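Local coordinates for protein putative NAD(P)H-dependent FMN-containing oxidoreductase YwqN (Bacillus subtilis, PDB 1RLI) that probably acts as an NAD(P)H-dependent oxidoreductase that uses FMN as its cofactor, at residues R68-H73 with K110-V115; K116-I121 with M146-K151; A7-G12 with I35-Y40; F77-Y82 with V120-G125. All coordinates share one frame; numbering follows the deposited sequence.

Interactions 2, 3 and 4 all belong to one sheet, where strands 33-41, 6-10, 74-80, 117-124 and 149-157 follow one another in that order. Interaction 4 lies between the other two: it shares V120 and I121 with interaction 2, and A78 bonds through its backbone to I9 and G11 of interaction 3. The centres of interactions 3 and 4 are about 12 Å apart, those of 2 and 3 about 17 Å. Interaction 1 joins two helix ends beside the sheet; the K116 amine of interaction 2 reaches its L70 and C72 carbonyls. Segments 7-12 and 77-82 run to the strand ends where flavodoxin-like relatives usually hold FMN, while H73 of interaction 1 binds platinum.

Interaction 1 (R68-H73 with K110-V115); sequences RILQCH and KQQMSV
The C-terminal ends of two helices pack together in this largely apolar contact, at the side of a flavodoxin-like alpha/beta fold where helix 62-70 turns into strand 74-80 and helix 109-114 into strand 117-124. Both I69 and M113 also lean on L75, so the pair closes over that strand. L70 supplies most of the surface from its side: its CD2 methyl lies 3.8 Å from Q112 CB, with the two side chains crossing at about a right angle. Behind them M113 is bent at both chi2 (-67°) and chi3 (-88°), which turns its sulfur back toward the first helix. There I69 CG2, anti to its own backbone N, stands 4.0 Å from M113 SD, and L70 CD2 is 4.2 Å from M113 SD. M113 also touches M148. Just past the helix, C72 N donates to I69 O at 3.0 Å, and the carbonyls of L70 and C72 both accept from the K116 amine. H73, which with K5 makes up a platinum site in the crystal, holds its ring off to the V115 end. Its CG is anti to the backbone N (chi1 -174°), and NE2 comes to 3.1 Å from V115 O, obliquely to the imidazole plane.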
loop_
_atom_site.group_PDB
_atom_site.type_symbol
_atom_site.label_atom_id
_atom_site.label_comp_id
_atom_site.label_asym_id
_atom_site.label_seq_id
_atom_site.Cartn_x
_atom_site.Cartn_y
_atom_site.Cartn_z
ATOM N N ARG D 68 -22.491 -17.655 14.646
ATOM C CA ARG D 68 -21.415 -17.870 15.607
ATOM C C ARG D 68 -20.511 -16.652 15.721
ATOM O O ARG D 68 -20.127 -16.254 16.825
ATOM C CB ARG D 68 -20.614 -19.105 15.213
ATOM C CG ARG D 68 -21.407 -20.373 15.401
ATOM C CD ARG D 68 -20.747 -21.533 14.721
ATOM N NE ARG D 68 -19.439 -21.846 15.279
ATOM C CZ ARG D 68 -18.508 -22.524 14.618
ATOM N NH1 ARG D 68 -18.756 -22.944 13.382
ATOM N NH2 ARG D 68 -17.340 -22.786 15.187
ATOM N N ILE D 69 -20.178 -16.051 14.582
ATOM C CA ILE D 69 -19.340 -14.858 14.570
ATOM C C ILE D 69 -19.957 -13.721 15.364
ATOM O O ILE D 69 -19.257 -12.973 16.055
ATOM C CB ILE D 69 -19.119 -14.353 13.123
ATOM C CG1 ILE D 69 -18.023 -15.172 12.465
ATOM C CG2 ILE D 69 -18.797 -12.855 13.123
ATOM C CD1 ILE D 69 -17.844 -14.857 10.980
ATOM N N LEU D 70 -21.272 -13.574 15.256
ATOM C CA LEU D 70 -21.938 -12.486 15.941
ATOM C C LEU D 70 -21.835 -12.585 17.451
ATOM O O LEU D 70 -21.915 -11.571 18.144
ATOM C CB LEU D 70 -23.400 -12.388 15.482
ATOM C CG LEU D 70 -23.448 -11.831 14.048
ATOM C CD1 LEU D 70 -24.879 -11.857 13.495
ATOM C CD2 LEU D 70 -22.904 -10.407 14.050
ATOM N N GLN D 71 -21.626 -13.793 17.964
ATOM C CA GLN D 71 -21.502 -13.974 19.408
ATOM C C GLN D 71 -20.078 -13.739 19.929
ATOM O O GLN D 71 -19.850 -13.767 21.140
ATOM C CB GLN D 71 -21.944 -15.387 19.788
ATOM C CG GLN D 71 -23.340 -15.747 19.290
ATOM C CD GLN D 71 -23.810 -17.104 19.782
ATOM O OE1 GLN D 71 -24.025 -17.300 20.979
ATOM N NE2 GLN D 71 -23.968 -18.048 18.861
ATOM N N CYS D 72 -19.131 -13.491 19.025
ATOM C CA CYS D 72 -17.739 -13.296 19.420
ATOM C C CYS D 72 -17.270 -11.850 19.324
ATOM O O CYS D 72 -17.528 -11.154 18.333
ATOM C CB CYS D 72 -16.829 -14.200 18.578
ATOM S SG CYS D 72 -17.171 -15.958 18.769
ATOM N N HIS D 73 -16.579 -11.396 20.363
ATOM C CA HIS D 73 -16.087 -10.023 20.393
ATOM C C HIS D 73 -14.787 -9.855 19.610
ATOM O O HIS D 73 -14.499 -8.778 19.087
ATOM C CB HIS D 73 -15.849 -9.577 21.841
ATOM C CG HIS D 73 -15.477 -8.134 21.971
ATOM N ND1 HIS D 73 -14.349 -7.711 22.640
ATOM C CD2 HIS D 73 -16.088 -7.013 21.520
ATOM C CE1 HIS D 73 -14.281 -6.393 22.597
ATOM N NE2 HIS D 73 -15.325 -5.944 21.924
ATOM N N LYS D 110 -24.464 -4.686 10.828
ATOM C CA LYS D 110 -23.475 -3.619 10.746
ATOM C C LYS D 110 -23.073 -3.145 12.144
ATOM O O LYS D 110 -21.895 -3.087 12.465
ATOM C CB LYS D 110 -24.024 -2.433 9.942
ATOM C CG LYS D 110 -22.936 -1.446 9.522
ATOM C CD LYS D 110 -23.475 -0.334 8.624
ATOM C CE LYS D 110 -24.258 0.712 9.408
ATOM N NZ LYS D 110 -24.610 1.870 8.541
ATOM N N GLN D 111 -24.055 -2.801 12.968
ATOM C CA GLN D 111 -23.768 -2.322 14.324
ATOM C C GLN D 111 -23.017 -3.371 15.141
ATOM O O GLN D 111 -22.021 -3.051 15.804
ATOM C CB GLN D 111 -25.070 -1.937 15.040
ATOM C CG GLN D 111 -24.894 -1.045 16.275
ATOM C CD GLN D 111 -24.121 -1.713 17.392
ATOM O OE1 GLN D 111 -24.459 -2.817 17.833
ATOM N NE2 GLN D 111 -23.077 -1.040 17.867
ATOM N N GLN D 112 -23.488 -4.615 15.097
ATOM C CA GLN D 112 -22.841 -5.696 15.833
ATOM C C GLN D 112 -21.380 -5.887 15.412
ATOM O O GLN D 112 -20.498 -6.085 16.253
ATOM C CB GLN D 112 -23.595 -7.016 15.633
ATOM C CG GLN D 112 -24.925 -7.117 16.357
ATOM C CD GLN D 112 -25.701 -8.335 15.913
ATOM O OE1 GLN D 112 -26.069 -8.449 14.746
ATOM N NE2 GLN D 112 -25.949 -9.259 16.836
ATOM N N MET D 113 -21.113 -5.853 14.110
ATOM C CA MET D 113 -19.733 -6.025 13.662
ATOM C C MET D 113 -18.864 -4.824 14.068
ATOM O O MET D 113 -17.679 -4.988 14.370
ATOM C CB MET D 113 -19.675 -6.196 12.138
ATOM C CG MET D 113 -20.294 -7.495 11.620
ATOM S SD MET D 113 -19.412 -9.004 12.107
ATOM C CE MET D 113 -18.198 -9.142 10.772
ATOM N N SER D 114 -19.461 -3.631 14.094
ATOM C CA SER D 114 -18.725 -2.408 14.420
ATOM C C SER D 114 -18.068 -2.352 15.794
ATOM O O SER D 114 -17.167 -1.538 15.990
ATOM C CB SER D 114 -19.626 -1.172 14.248
ATOM O OG SER D 114 -20.518 -1.020 15.356
ATOM N N VAL D 115 -18.500 -3.180 16.748
ATOM C CA VAL D 115 -17.869 -3.155 18.063
ATOM C C VAL D 115 -16.879 -4.306 18.238
ATOM O O VAL D 115 -16.316 -4.491 19.317
ATOM C CB VAL D 115 -18.915 -3.187 19.235
ATOM C CG1 VAL D 115 -19.809 -1.959 19.156
ATOM C CG2 VAL D 115 -19.734 -4.466 19.202
#

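Interaction 2 (K116-I121 with M146-K151); sequences KQAYVI and MGMSFK
A118 grips the neighbouring strand with both its backbone N-H and its C=O: the N-H points almost straight at S149 O (2.8 Å, 176° at the hydrogen), and the carbonyl takes the N-H of K151 with A118 O to K151 N at 2.9 Å. Both donors lie nearly along the C=O axis they meet. The next bond, from S149 N to K116 O, is weak at 3.4 Å; a water lies 2.8 Å from K116 O and accepts from S149 N, bridging the two. This parallel pairing closes the beta-alpha-beta crossover between strands 117-124 and 149-157: G147, with positive phi, ends helix 133-146 in a Schellman motif, and the chain enters the outermost strand, the short strand segments running 44° apart. On the side of Q117 and Y119, K151 CB sits over one face of the Y119 ring, offset toward its rim and 3.7 Å from the centroid, a CH-pi contact; the tyrosine hydroxyl is held by K179 N. A bend at chi2 (-65°) then carries the lysine along Q117, where its CE comes tightly to 3.0 Å from Q117 NE2. On the other side, F150 CG is anti to the backbone N, which brings A118 O to the ring edge in its plane and F150 CE1 to 3.6 Å from V120 CG2. F143 meets that ring edge-to-face, and I130 of a neighbouring subunit packs on it. A118 CB meets the M148 methyl CE.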
loop_
_atom_site.group_PDB
_atom_site.type_symbol
_atom_site.label_atom_id
_atom_site.label_comp_id
_atom_site.label_asym_id
_atom_site.label_seq_id
_atom_site.Cartn_x
_atom_site.Cartn_y
_atom_site.Cartn_z
ATOM N N LYS D 116 -16.629 -5.063 17.171
ATOM C CA LYS D 116 -15.697 -6.186 17.270
ATOM C C LYS D 116 -14.259 -5.789 16.967
ATOM O O LYS D 116 -14.010 -4.766 16.343
ATOM C CB LYS D 116 -16.124 -7.325 16.331
ATOM C CG LYS D 116 -17.524 -7.873 16.650
ATOM C CD LYS D 116 -17.909 -9.060 15.793
ATOM C CE LYS D 116 -19.380 -9.457 16.018
ATOM N NZ LYS D 116 -19.671 -9.854 17.439
ATOM N N GLN D 117 -13.318 -6.593 17.454
ATOM C CA GLN D 117 -11.892 -6.368 17.240
ATOM C C GLN D 117 -11.435 -7.426 16.251
ATOM O O GLN D 117 -11.759 -8.602 16.413
ATOM C CB GLN D 117 -11.124 -6.530 18.552
ATOM C CG GLN D 117 -11.531 -5.503 19.596
ATOM C CD GLN D 117 -10.796 -5.681 20.899
ATOM O OE1 GLN D 117 -10.797 -6.765 21.484
ATOM N NE2 GLN D 117 -10.164 -4.613 21.369
ATOM N N ALA D 118 -10.679 -7.008 15.243
ATOM C CA ALA D 118 -10.219 -7.937 14.216
ATOM C C ALA D 118 -8.708 -8.081 14.168
ATOM O O ALA D 118 -7.990 -7.112 14.383
ATOM C CB ALA D 118 -10.714 -7.463 12.840
ATOM N N TYR D 119 -8.257 -9.298 13.853
ATOM C CA TYR D 119 -6.837 -9.633 13.710
ATOM C C TYR D 119 -6.718 -10.459 12.452
ATOM O O TYR D 119 -7.686 -11.109 12.036
ATOM C CB TYR D 119 -6.332 -10.503 14.857
ATOM C CG TYR D 119 -6.279 -9.788 16.180
ATOM C CD1 TYR D 119 -5.083 -9.227 16.648
ATOM C CD2 TYR D 119 -7.425 -9.681 16.975
ATOM C CE1 TYR D 119 -5.033 -8.580 17.892
ATOM C CE2 TYR D 119 -7.382 -9.037 18.219
ATOM C CZ TYR D 119 -6.184 -8.496 18.668
ATOM O OH TYR D 119 -6.150 -7.891 19.915
ATOM N N VAL D 120 -5.526 -10.464 11.857
ATOM C CA VAL D 120 -5.290 -11.241 10.642
ATOM C C VAL D 120 -4.011 -12.078 10.757
ATOM O O VAL D 120 -2.998 -11.596 11.250
ATOM C CB VAL D 120 -5.127 -10.315 9.398
ATOM C CG1 VAL D 120 -4.691 -11.137 8.177
ATOM C CG2 VAL D 120 -6.460 -9.577 9.097
ATOM N N ILE D 121 -4.074 -13.326 10.306
ATOM C CA ILE D 121 -2.898 -14.204 10.263
ATOM C C ILE D 121 -2.858 -14.653 8.799
ATOM O O ILE D 121 -3.821 -15.249 8.316
ATOM C CB ILE D 121 -3.055 -15.460 11.157
ATOM C CG1 ILE D 121 -3.104 -15.042 12.631
ATOM C CG2 ILE D 121 -1.898 -16.415 10.909
ATOM C CD1 ILE D 121 -3.447 -16.170 13.563
ATOM N N MET D 146 -16.401 -1.579 8.005
ATOM C CA MET D 146 -17.302 -2.199 8.963
ATOM C C MET D 146 -17.188 -1.549 10.338
ATOM O O MET D 146 -17.942 -1.891 11.239
ATOM C CB MET D 146 -17.009 -3.700 9.085
ATOM C CG MET D 146 -17.259 -4.521 7.823
ATOM S SD MET D 146 -18.978 -4.526 7.240
ATOM C CE MET D 146 -19.805 -5.568 8.494
ATOM N N GLY D 147 -16.251 -0.619 10.492
ATOM C CA GLY D 147 -16.063 0.048 11.772
ATOM C C GLY D 147 -15.343 -0.811 12.787
ATOM O O GLY D 147 -15.253 -0.471 13.971
ATOM N N MET D 148 -14.818 -1.934 12.323
ATOM C CA MET D 148 -14.098 -2.870 13.171
ATOM C C MET D 148 -12.665 -2.405 13.409
ATOM O O MET D 148 -11.997 -1.967 12.482
ATOM C CB MET D 148 -14.080 -4.236 12.486
ATOM C CG MET D 148 -15.487 -4.751 12.141
ATOM S SD MET D 148 -15.481 -6.095 10.937
ATOM C CE MET D 148 -14.579 -7.357 11.932
ATOM N N SER D 149 -12.196 -2.510 14.649
ATOM C CA SER D 149 -10.833 -2.114 14.966
ATOM C C SER D 149 -9.856 -3.218 14.537
ATOM O O SER D 149 -9.975 -4.360 14.956
ATOM C CB SER D 149 -10.688 -1.863 16.467
ATOM O OG SER D 149 -11.552 -0.818 16.871
ATOM N N PHE D 150 -8.886 -2.843 13.714
ATOM C CA PHE D 150 -7.880 -3.773 13.200
ATOM C C PHE D 150 -6.757 -3.674 14.196
ATOM O O PHE D 150 -5.926 -2.763 14.111
ATOM C CB PHE D 150 -7.419 -3.308 11.808
ATOM C CG PHE D 150 -6.607 -4.323 11.051
ATOM C CD1 PHE D 150 -6.363 -5.592 11.572
ATOM C CD2 PHE D 150 -6.092 -4.003 9.802
ATOM C CE1 PHE D 150 -5.595 -6.539 10.831
ATOM C CE2 PHE D 150 -5.345 -4.922 9.066
ATOM C CZ PHE D 150 -5.095 -6.188 9.576
ATOM N N LYS D 151 -6.752 -4.627 15.137
ATOM C CA LYS D 151 -5.814 -4.669 16.257
ATOM C C LYS D 151 -4.420 -5.232 16.021
ATOM O O LYS D 151 -3.491 -4.879 16.746
ATOM C CB LYS D 151 -6.452 -5.434 17.412
ATOM C CG LYS D 151 -7.734 -4.797 17.949
ATOM C CD LYS D 151 -7.453 -3.440 18.575
ATOM C CE LYS D 151 -8.673 -2.919 19.336
ATOM N NZ LYS D 151 -8.472 -1.541 19.868
HETATM O O HOH W 1 -14.531 -2.045 16.735
#

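Interaction 3 (A7-G12 with I35-Y40); sequences AVINGG and IYLQKY
Three backbone hydrogen bonds knit these parallel strands, and I35 supplies two of them. I35 N donates to V8 O at 2.8 Å, nearly along the C=O axis, while I35 O receives N10 N at 2.7 Å from a donor that stands 27° above the carbonyl plane. L37 N then reaches N10 O at 3.0 Å, this time in the plane of the carbonyl. The N10 side chain is gripped at both ends of its amide. With CG anti to the backbone N (chi1 -169°), OD1 accepts from G12 N at 2.7 Å in an Asx turn, and ND2 donates to D20. Beyond the strand, waters take over from direct pairing. One donates to G11 O, which also accepts from S87, and receives K39 NZ at a short 2.5 Å from the water oxygen; the same lysine makes a cation-pi contact with F55. A second water donates to both G12 O and L37 O, each carbonyl oxygen 2.9 Å from the water oxygen. Apolar groups cover one face: I9 and I35 lie side by side pointing the same way, and L37 CD1 reaches I9 CG2 and the G11 CA. Across the other face the Y36 ring crosses N10 obliquely. Strand 6-10, helix 18-27 and strand 33-41 form the opening beta-alpha-beta unit of the flavodoxin-like fold, and the loop leaving its first strand is, in such proteins, the usual seat of the FMN phosphate.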
loop_
_atom_site.group_PDB
_atom_site.type_symbol
_atom_site.label_atom_id
_atom_site.label_comp_id
_atom_site.label_asym_id
_atom_site.label_seq_id
_atom_site.Cartn_x
_atom_site.Cartn_y
_atom_site.Cartn_z
ATOM N N ALA D 7 -13.301 -15.922 17.950
ATOM C CA ALA D 7 -13.571 -16.810 16.827
ATOM C C ALA D 7 -12.371 -16.781 15.893
ATOM O O ALA D 7 -11.776 -15.724 15.684
ATOM C CB ALA D 7 -14.810 -16.348 16.060
ATOM N N VAL D 8 -11.998 -17.945 15.380
ATOM C CA VAL D 8 -10.929 -18.020 14.407
ATOM C C VAL D 8 -11.627 -18.462 13.138
ATOM O O VAL D 8 -12.243 -19.531 13.105
ATOM C CB VAL D 8 -9.853 -19.059 14.761
ATOM C CG1 VAL D 8 -8.895 -19.199 13.582
ATOM C CG2 VAL D 8 -9.092 -18.633 15.986
ATOM N N ILE D 9 -11.558 -17.622 12.111
ATOM C CA ILE D 9 -12.181 -17.914 10.820
ATOM C C ILE D 9 -11.044 -18.369 9.927
ATOM O O ILE D 9 -10.243 -17.560 9.438
ATOM C CB ILE D 9 -12.841 -16.653 10.249
ATOM C CG1 ILE D 9 -13.920 -16.175 11.230
ATOM C CG2 ILE D 9 -13.437 -16.943 8.878
ATOM C CD1 ILE D 9 -14.417 -14.815 10.943
ATOM N N ASN D 10 -10.992 -19.675 9.708
ATOM C CA ASN D 10 -9.911 -20.271 8.945
ATOM C C ASN D 10 -10.267 -20.524 7.486
ATOM O O ASN D 10 -11.118 -21.360 7.191
ATOM C CB ASN D 10 -9.523 -21.581 9.630
ATOM C CG ASN D 10 -8.255 -22.166 9.087
ATOM O OD1 ASN D 10 -7.867 -21.892 7.959
ATOM N ND2 ASN D 10 -7.597 -22.999 9.893
ATOM N N GLY D 11 -9.596 -19.798 6.585
ATOM C CA GLY D 11 -9.840 -19.949 5.165
ATOM C C GLY D 11 -8.720 -20.722 4.498
ATOM O O GLY D 11 -8.535 -20.655 3.285
ATOM N N GLY D 12 -7.962 -21.463 5.294
ATOM C CA GLY D 12 -6.877 -22.240 4.726
ATOM C C GLY D 12 -7.254 -23.704 4.713
ATOM O O GLY D 12 -8.415 -24.058 4.499
ATOM N N ILE D 35 -13.907 -21.745 13.254
ATOM C CA ILE D 35 -14.672 -21.794 12.019
ATOM C C ILE D 35 -13.756 -22.171 10.866
ATOM O O ILE D 35 -12.651 -21.625 10.711
ATOM C CB ILE D 35 -15.332 -20.418 11.739
ATOM C CG1 ILE D 35 -16.406 -20.144 12.796
ATOM C CG2 ILE D 35 -15.920 -20.383 10.332
ATOM C CD1 ILE D 35 -16.793 -18.693 12.915
ATOM N N TYR D 36 -14.194 -23.130 10.066
ATOM C CA TYR D 36 -13.413 -23.541 8.923
ATOM C C TYR D 36 -14.300 -23.318 7.718
ATOM O O TYR D 36 -15.448 -23.774 7.693
ATOM C CB TYR D 36 -13.024 -25.009 9.053
ATOM C CG TYR D 36 -12.311 -25.305 10.345
ATOM C CD1 TYR D 36 -13.030 -25.528 11.525
ATOM C CD2 TYR D 36 -10.920 -25.359 10.401
ATOM C CE1 TYR D 36 -12.377 -25.805 12.715
ATOM C CE2 TYR D 36 -10.258 -25.634 11.596
ATOM C CZ TYR D 36 -10.994 -25.859 12.739
ATOM O OH TYR D 36 -10.349 -26.165 13.914
ATOM N N LEU D 37 -13.794 -22.588 6.732
ATOM C CA LEU D 37 -14.587 -22.321 5.545
ATOM C C LEU D 37 -14.449 -23.536 4.637
ATOM O O LEU D 37 -13.369 -23.853 4.170
ATOM C CB LEU D 37 -14.087 -21.048 4.854
ATOM C CG LEU D 37 -14.221 -19.810 5.757
ATOM C CD1 LEU D 37 -13.673 -18.581 5.043
ATOM C CD2 LEU D 37 -15.679 -19.583 6.120
ATOM N N GLN D 38 -15.567 -24.206 4.405
ATOM C CA GLN D 38 -15.607 -25.419 3.604
ATOM C C GLN D 38 -15.273 -25.219 2.129
ATOM O O GLN D 38 -15.545 -24.165 1.557
ATOM C CB GLN D 38 -17.007 -26.032 3.733
ATOM C CG GLN D 38 -17.053 -27.541 3.914
ATOM C CD GLN D 38 -18.469 -28.044 4.190
ATOM O OE1 GLN D 38 -18.688 -29.237 4.417
ATOM N NE2 GLN D 38 -19.435 -27.131 4.173
ATOM N N LYS D 39 -14.646 -26.230 1.528
ATOM C CA LYS D 39 -14.341 -26.204 0.101
ATOM C C LYS D 39 -14.403 -27.636 -0.403
ATOM O O LYS D 39 -14.061 -28.583 0.315
ATOM C CB LYS D 39 -12.982 -25.555 -0.203
ATOM C CG LYS D 39 -11.757 -26.198 0.385
ATOM C CD LYS D 39 -10.561 -25.268 0.176
ATOM C CE LYS D 39 -9.265 -25.882 0.670
ATOM N NZ LYS D 39 -8.140 -24.912 0.599
ATOM N N TYR D 40 -14.868 -27.779 -1.637
ATOM C CA TYR D 40 -15.068 -29.081 -2.251
ATOM C C TYR D 40 -14.225 -29.181 -3.525
ATOM O O TYR D 40 -14.149 -28.227 -4.303
ATOM C CB TYR D 40 -16.560 -29.215 -2.578
ATOM C CG TYR D 40 -17.057 -30.611 -2.839
ATOM C CD1 TYR D 40 -17.227 -31.521 -1.796
ATOM C CD2 TYR D 40 -17.362 -31.027 -4.135
ATOM C CE1 TYR D 40 -17.689 -32.818 -2.039
ATOM C CE2 TYR D 40 -17.822 -32.317 -4.388
ATOM C CZ TYR D 40 -17.979 -33.206 -3.337
ATOM O OH TYR D 40 -18.398 -34.495 -3.594
HETATM O O HOH W 2 -7.918 -22.465 1.239
HETATM O O HOH W 3 -10.789 -22.686 3.463
#

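Interaction 4 (F77-Y82 with V120-G125); sequences FATPIY and VIAVGG
Neither aromatic ring of segment 77-82 lies flat on strand 120-124. F77 swings its ring away from that strand, meeting the F143 ring with planes about 40° apart and, at CE1, packing 3.4 Å from I9 CD1; of its side chain, CB is what comes nearest, to V120 CG2. The Y82 ring makes no contact with segment 120-125; it packs against Q52 and S87, and D95 of a neighbouring subunit packs against it. The strands themselves are joined by four backbone bonds that alternate in direction: I121 N to F77 O (2.9 Å), T79 N to I121 O (2.8 Å), V123 N to T79 O (3.1 Å) and I81 N to V123 O (2.7 Å). The last is the most bent, its donor 36° above the carbonyl plane. Each of these carbonyls also receives a CA-H, most closely where A122 CA comes to 3.1 Å from T79 O. P80 offers no N-H, and P80 O accepts from T79 OG1 at 2.8 Å, on a lone pair; that hydroxyl, anti to the backbone N (chi1 -178°), is in turn bonded to S87 N. I81 lies over A122, CG1 to CB 3.8 Å, and packs close above G124, where a CB would be crowded. A water ties I81 O to G125 N. In this parallel pair inside the flavodoxin-like sheet, the backbone groups the strands turn toward each other are thus satisfied, A78 and V120 also bond to the strands beyond, and T79 links the strand end to the loop at S87, on the side where FMN usually binds in this family.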
loop_
_atom_site.group_PDB
_atom_site.type_symbol
_atom_site.label_atom_id
_atom_site.label_comp_id
_atom_site.label_asym_id
_atom_site.label_seq_id
_atom_site.Cartn_x
_atom_site.Cartn_y
_atom_site.Cartn_z
ATOM N N PHE D 77 -8.980 -13.599 11.494
ATOM C CA PHE D 77 -9.127 -14.091 10.124
ATOM C C PHE D 77 -7.803 -14.702 9.761
ATOM O O PHE D 77 -6.797 -14.003 9.716
ATOM C CB PHE D 77 -9.455 -12.924 9.199
ATOM C CG PHE D 77 -10.814 -12.346 9.437
ATOM C CD1 PHE D 77 -11.913 -12.808 8.725
ATOM C CD2 PHE D 77 -11.007 -11.377 10.420
ATOM C CE1 PHE D 77 -13.188 -12.305 8.995
ATOM C CE2 PHE D 77 -12.273 -10.881 10.688
ATOM C CZ PHE D 77 -13.364 -11.352 9.969
ATOM N N ALA D 78 -7.799 -16.005 9.509
ATOM C CA ALA D 78 -6.564 -16.707 9.177
ATOM C C ALA D 78 -6.621 -17.184 7.742
ATOM O O ALA D 78 -7.562 -17.876 7.347
ATOM C CB ALA D 78 -6.370 -17.889 10.127
ATOM N N THR D 79 -5.600 -16.858 6.959
ATOM C CA THR D 79 -5.652 -17.257 5.552
ATOM C C THR D 79 -4.322 -17.450 4.867
ATOM O O THR D 79 -3.341 -16.820 5.223
ATOM C CB THR D 79 -6.382 -16.177 4.712
ATOM O OG1 THR D 79 -6.479 -16.595 3.340
ATOM C CG2 THR D 79 -5.568 -14.846 4.747
ATOM N N PRO D 80 -4.274 -18.352 3.882
ATOM C CA PRO D 80 -3.015 -18.530 3.168
ATOM C C PRO D 80 -3.031 -17.371 2.175
ATOM O O PRO D 80 -4.101 -16.806 1.890
ATOM C CB PRO D 80 -3.185 -19.889 2.478
ATOM C CG PRO D 80 -4.653 -20.029 2.313
ATOM C CD PRO D 80 -5.190 -19.474 3.622
ATOM N N ILE D 81 -1.874 -16.988 1.664
ATOM C CA ILE D 81 -1.829 -15.910 0.690
ATOM C C ILE D 81 -1.771 -16.592 -0.671
ATOM O O ILE D 81 -0.799 -17.275 -0.992
ATOM C CB ILE D 81 -0.578 -15.003 0.872
ATOM C CG1 ILE D 81 -0.600 -14.347 2.269
ATOM C CG2 ILE D 81 -0.561 -13.909 -0.215
ATOM C CD1 ILE D 81 0.633 -13.480 2.573
ATOM N N TYR D 82 -2.841 -16.446 -1.441
ATOM C CA TYR D 82 -2.917 -17.024 -2.788
ATOM C C TYR D 82 -2.918 -15.854 -3.742
ATOM O O TYR D 82 -3.792 -14.977 -3.660
ATOM C CB TYR D 82 -4.214 -17.790 -3.029
ATOM C CG TYR D 82 -4.392 -19.068 -2.240
ATOM C CD1 TYR D 82 -3.312 -19.707 -1.630
ATOM C CD2 TYR D 82 -5.661 -19.649 -2.131
ATOM C CE1 TYR D 82 -3.504 -20.912 -0.917
ATOM C CE2 TYR D 82 -5.856 -20.832 -1.430
ATOM C CZ TYR D 82 -4.781 -21.452 -0.829
ATOM O OH TYR D 82 -5.008 -22.612 -0.124
ATOM N N VAL D 120 -5.526 -10.464 11.857
ATOM C CA VAL D 120 -5.290 -11.241 10.642
ATOM C C VAL D 120 -4.011 -12.078 10.757
ATOM O O VAL D 120 -2.998 -11.596 11.250
ATOM C CB VAL D 120 -5.127 -10.315 9.398
ATOM C CG1 VAL D 120 -4.691 -11.137 8.177
ATOM C CG2 VAL D 120 -6.460 -9.577 9.097
ATOM N N ILE D 121 -4.074 -13.326 10.306
ATOM C CA ILE D 121 -2.898 -14.204 10.263
ATOM C C ILE D 121 -2.858 -14.653 8.799
ATOM O O ILE D 121 -3.821 -15.249 8.316
ATOM C CB ILE D 121 -3.055 -15.460 11.157
ATOM C CG1 ILE D 121 -3.104 -15.042 12.631
ATOM C CG2 ILE D 121 -1.898 -16.415 10.909
ATOM C CD1 ILE D 121 -3.447 -16.170 13.563
ATOM N N ALA D 122 -1.770 -14.349 8.093
ATOM C CA ALA D 122 -1.645 -14.718 6.684
ATOM C C ALA D 122 -0.281 -15.346 6.434
ATOM O O ALA D 122 0.753 -14.839 6.885
ATOM C CB ALA D 122 -1.831 -13.485 5.786
ATOM N N VAL D 123 -0.287 -16.453 5.715
ATOM C CA VAL D 123 0.950 -17.165 5.444
ATOM C C VAL D 123 1.134 -17.326 3.956
ATOM O O VAL D 123 0.213 -17.746 3.271
ATOM C CB VAL D 123 0.922 -18.574 6.092
ATOM C CG1 VAL D 123 2.248 -19.290 5.835
ATOM C CG2 VAL D 123 0.654 -18.458 7.579
ATOM N N GLY D 124 2.339 -17.014 3.476
ATOM C CA GLY D 124 2.642 -17.124 2.058
ATOM C C GLY D 124 4.078 -17.571 1.844
ATOM O O GLY D 124 4.902 -17.452 2.747
ATOM N N GLY D 125 4.388 -18.065 0.645
ATOM C CA GLY D 125 5.741 -18.531 0.385
ATOM C C GLY D 125 6.587 -17.622 -0.478
ATOM O O GLY D 125 7.727 -17.956 -0.822
HETATM O O HOH W 4 1.568 -18.767 -0.545
#